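Local coordinates for protein cytosol aminopeptidase (Staphylococcus aureus subsp. aureus, PDB 3KZW) that probably removes amino-terminal residues, leucine among them, from peptides as a metal-dependent cytosolic aminopeptidase, assembled as a hexamer, at residues T392-A397 with L463-F468. Numbering follows the deposited sequence.
Sequences TLTGAA and LFAASF
The methyl group of A465 points from its helix toward the 392-397 segment and meets two side chains that come at it from different directions. T394 lies almost straight ahead: its OG1 is 3.9 Å from A465 CB, and the CA-CB-OG1 angle at the methyl is about 161°. L393 reaches it from the flank with a single branch, CD1, which lies 3.8 Å from A465 CB at a corresponding angle near 122°. The threonine presents its hydroxyl because OG1 lies anti to the carbonyl carbon, with chi1 at -34°, while CG2 is held farther from the alanine. No hydrogen bond crosses between the segments; OG1 makes only a van der Waals contact with A465 and hydrogen-bonds to D482 OD2. The other carboxylate oxygen of D482 accepts from L393 N, so one aspartate fixes the backbone and the hydroxyl of consecutive residues. In the α/β catalytic domain of this leucine-aminopeptidase-type enzyme, the pair joins the turn between strand 386-391 and helix 395-401 to the flank of helix 461-470. D482 belongs to strand 478-482, which runs parallel to strand 386-391. With CA atoms of T394 and A465 7.6 Å apart, the small alanine side chain permits a close approach, although the shared surface is a modest 86 Å². Helix 368-380 borders both sides: L372 touches L393, and R369, in the NTDAEGRL signature of the family, touches A465. Further along helix 461-470, the carbonyl of A466 hydrogen-bonds to the hydroxyl of T470, a residue of a bound sodium site. A396 and L463, one from each segment, pack against V399 and L401 of a neighbouring subunit, so the subunit interface adjoins the contact.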
ATOM      1  N   THR A 392       0.995 -13.909 -23.432  1.00  2.69           N
ATOM      2  CA  THR A 392       1.475 -13.476 -22.131  1.00  2.71           C
ATOM      3  C   THR A 392       0.282 -12.888 -21.383  1.00  2.74           C
ATOM      4  O   THR A 392       0.098 -11.672 -21.352  1.00  2.82           O
ATOM      5  CB  THR A 392       2.595 -12.416 -22.261  1.00  2.72           C
ATOM      6  OG1 THR A 392       2.161 -11.356 -23.124  1.00  2.82           O
ATOM      7  CG2 THR A 392       3.864 -13.032 -22.833  1.00  2.71           C
ATOM      8  N   LEU A 393      -0.534 -13.760 -20.790  1.00  2.74           N
ATOM      9  CA  LEU A 393      -1.817 -13.347 -20.210  1.00  2.71           C
ATOM     10  C   LEU A 393      -1.768 -12.899 -18.756  1.00  2.73           C
ATOM     11  O   LEU A 393      -1.971 -11.726 -18.459  1.00  2.81           O
ATOM     12  CB  LEU A 393      -2.871 -14.455 -20.348  1.00  2.66           C
ATOM     13  CG  LEU A 393      -3.729 -14.572 -21.607  1.00  2.76           C
ATOM     14  CD1 LEU A 393      -5.025 -15.286 -21.259  1.00  2.69           C
ATOM     15  CD2 LEU A 393      -4.027 -13.217 -22.238  1.00  2.67           C
ATOM     16  N   THR A 394      -1.503 -13.844 -17.858  1.00  2.78           N
ATOM     17  CA  THR A 394      -1.824 -13.671 -16.444  1.00  2.78           C
ATOM     18  C   THR A 394      -0.600 -13.597 -15.541  1.00  2.77           C
ATOM     19  O   THR A 394       0.368 -14.336 -15.725  1.00  2.95           O
ATOM     20  CB  THR A 394      -2.727 -14.825 -15.945  1.00  2.72           C
ATOM     21  OG1 THR A 394      -3.602 -15.245 -16.997  1.00  3.08           O
ATOM     22  CG2 THR A 394      -3.571 -14.374 -14.780  1.00  2.94           C
ATOM     23  N   GLY A 395      -0.656 -12.703 -14.558  1.00  2.67           N
ATOM     24  CA  GLY A 395       0.328 -12.678 -13.486  1.00  2.61           C
ATOM     25  C   GLY A 395       0.193 -13.898 -12.590  1.00  2.64           C
ATOM     26  O   GLY A 395       1.186 -14.394 -12.058  1.00  2.70           O
ATOM     27  N   ALA A 396      -1.038 -14.388 -12.439  1.00  2.64           N
ATOM     28  CA  ALA A 396      -1.330 -15.551 -11.592  1.00  2.67           C
ATOM     29  C   ALA A 396      -0.638 -16.833 -12.061  1.00  2.65           C
ATOM     30  O   ALA A 396      -0.297 -17.685 -11.244  1.00  2.66           O
ATOM     31  CB  ALA A 396      -2.833 -15.766 -11.474  1.00  2.59           C
ATOM     32  N   ALA A 397      -0.432 -16.958 -13.371  1.00  2.68           N
ATOM     33  CA  ALA A 397       0.303 -18.091 -13.938  1.00  2.62           C
ATOM     34  C   ALA A 397       1.763 -18.082 -13.486  1.00  2.62           C
ATOM     35  O   ALA A 397       2.345 -19.140 -13.236  1.00  2.61           O
ATOM     36  CB  ALA A 397       0.211 -18.084 -15.455  1.00  2.61           C
ATOM     37  N   LEU A 463      -6.769 -19.765 -14.442  1.00  2.62           N
ATOM     38  CA  LEU A 463      -7.739 -20.769 -14.874  1.00  2.65           C
ATOM     39  C   LEU A 463      -8.967 -20.096 -15.491  1.00  2.65           C
ATOM     40  O   LEU A 463      -9.510 -20.574 -16.490  1.00  2.62           O
ATOM     41  CB  LEU A 463      -8.159 -21.676 -13.707  1.00  2.63           C
ATOM     42  CG  LEU A 463      -7.151 -22.199 -12.677  1.00  2.62           C
ATOM     43  CD1 LEU A 463      -7.867 -23.108 -11.702  1.00  2.57           C
ATOM     44  CD2 LEU A 463      -5.975 -22.928 -13.314  1.00  2.57           C
ATOM     45  N   PHE A 464      -9.386 -18.984 -14.889  1.00  2.61           N
ATOM     46  CA  PHE A 464     -10.492 -18.179 -15.401  1.00  2.60           C
ATOM     47  C   PHE A 464     -10.199 -17.661 -16.810  1.00  2.65           C
ATOM     48  O   PHE A 464     -11.024 -17.806 -17.713  1.00  2.69           O
ATOM     49  CB  PHE A 464     -10.781 -17.003 -14.459  1.00  2.62           C
ATOM     50  CG  PHE A 464     -11.958 -16.161 -14.875  1.00  2.57           C
ATOM     51  CD1 PHE A 464     -11.812 -15.155 -15.821  1.00  2.54           C
ATOM     52  CD2 PHE A 464     -13.210 -16.374 -14.317  1.00  2.66           C
ATOM     53  CE1 PHE A 464     -12.896 -14.381 -16.211  1.00  2.58           C
ATOM     54  CE2 PHE A 464     -14.300 -15.599 -14.697  1.00  2.64           C
ATOM     55  CZ  PHE A 464     -14.142 -14.604 -15.647  1.00  2.63           C
ATOM     56  N   ALA A 465      -9.025 -17.054 -16.986  1.00  2.59           N
ATOM     57  CA  ALA A 465      -8.603 -16.530 -18.283  1.00  2.57           C
ATOM     58  C   ALA A 465      -8.617 -17.609 -19.368  1.00  2.64           C
ATOM     59  O   ALA A 465      -9.080 -17.370 -20.486  1.00  2.61           O
ATOM     60  CB  ALA A 465      -7.227 -15.905 -18.171  1.00  2.58           C
ATOM     61  N   ALA A 466      -8.119 -18.795 -19.021  1.00  2.66           N
ATOM     62  CA  ALA A 466      -8.081 -19.930 -19.937  1.00  2.69           C
ATOM     63  C   ALA A 466      -9.491 -20.369 -20.329  1.00  2.68           C
ATOM     64  O   ALA A 466      -9.761 -20.645 -21.499  1.00  2.63           O
ATOM     65  CB  ALA A 466      -7.319 -21.083 -19.311  1.00  2.67           C
ATOM     66  N   SER A 467     -10.378 -20.419 -19.339  1.00  2.69           N
ATOM     67  CA  SER A 467     -11.781 -20.758 -19.554  1.00  2.65           C
ATOM     68  C   SER A 467     -12.452 -19.757 -20.489  1.00  2.66           C
ATOM     69  O   SER A 467     -13.252 -20.137 -21.344  1.00  2.72           O
ATOM     70  CB  SER A 467     -12.528 -20.800 -18.220  1.00  2.63           C
ATOM     71  OG  SER A 467     -13.890 -21.144 -18.405  1.00  2.74           O
ATOM     72  N   PHE A 468     -12.112 -18.481 -20.324  1.00  2.65           N
ATOM     73  CA  PHE A 468     -12.661 -17.415 -21.155  1.00  2.63           C
ATOM     74  C   PHE A 468     -12.237 -17.562 -22.616  1.00  2.64           C
ATOM     75  O   PHE A 468     -13.072 -17.478 -23.517  1.00  2.66           O
ATOM     76  CB  PHE A 468     -12.251 -16.044 -20.612  1.00  2.55           C
ATOM     77  CG  PHE A 468     -12.958 -14.892 -21.269  1.00  2.54           C
ATOM     78  CD1 PHE A 468     -12.441 -14.303 -22.419  1.00  2.60           C
ATOM     79  CD2 PHE A 468     -14.136 -14.386 -20.734  1.00  2.60           C
ATOM     80  CE1 PHE A 468     -13.091 -13.232 -23.031  1.00  2.59           C
ATOM     81  CE2 PHE A 468     -14.793 -13.316 -21.334  1.00  2.58           C
ATOM     82  CZ  PHE A 468     -14.269 -12.738 -22.487  1.00  2.57           C
TER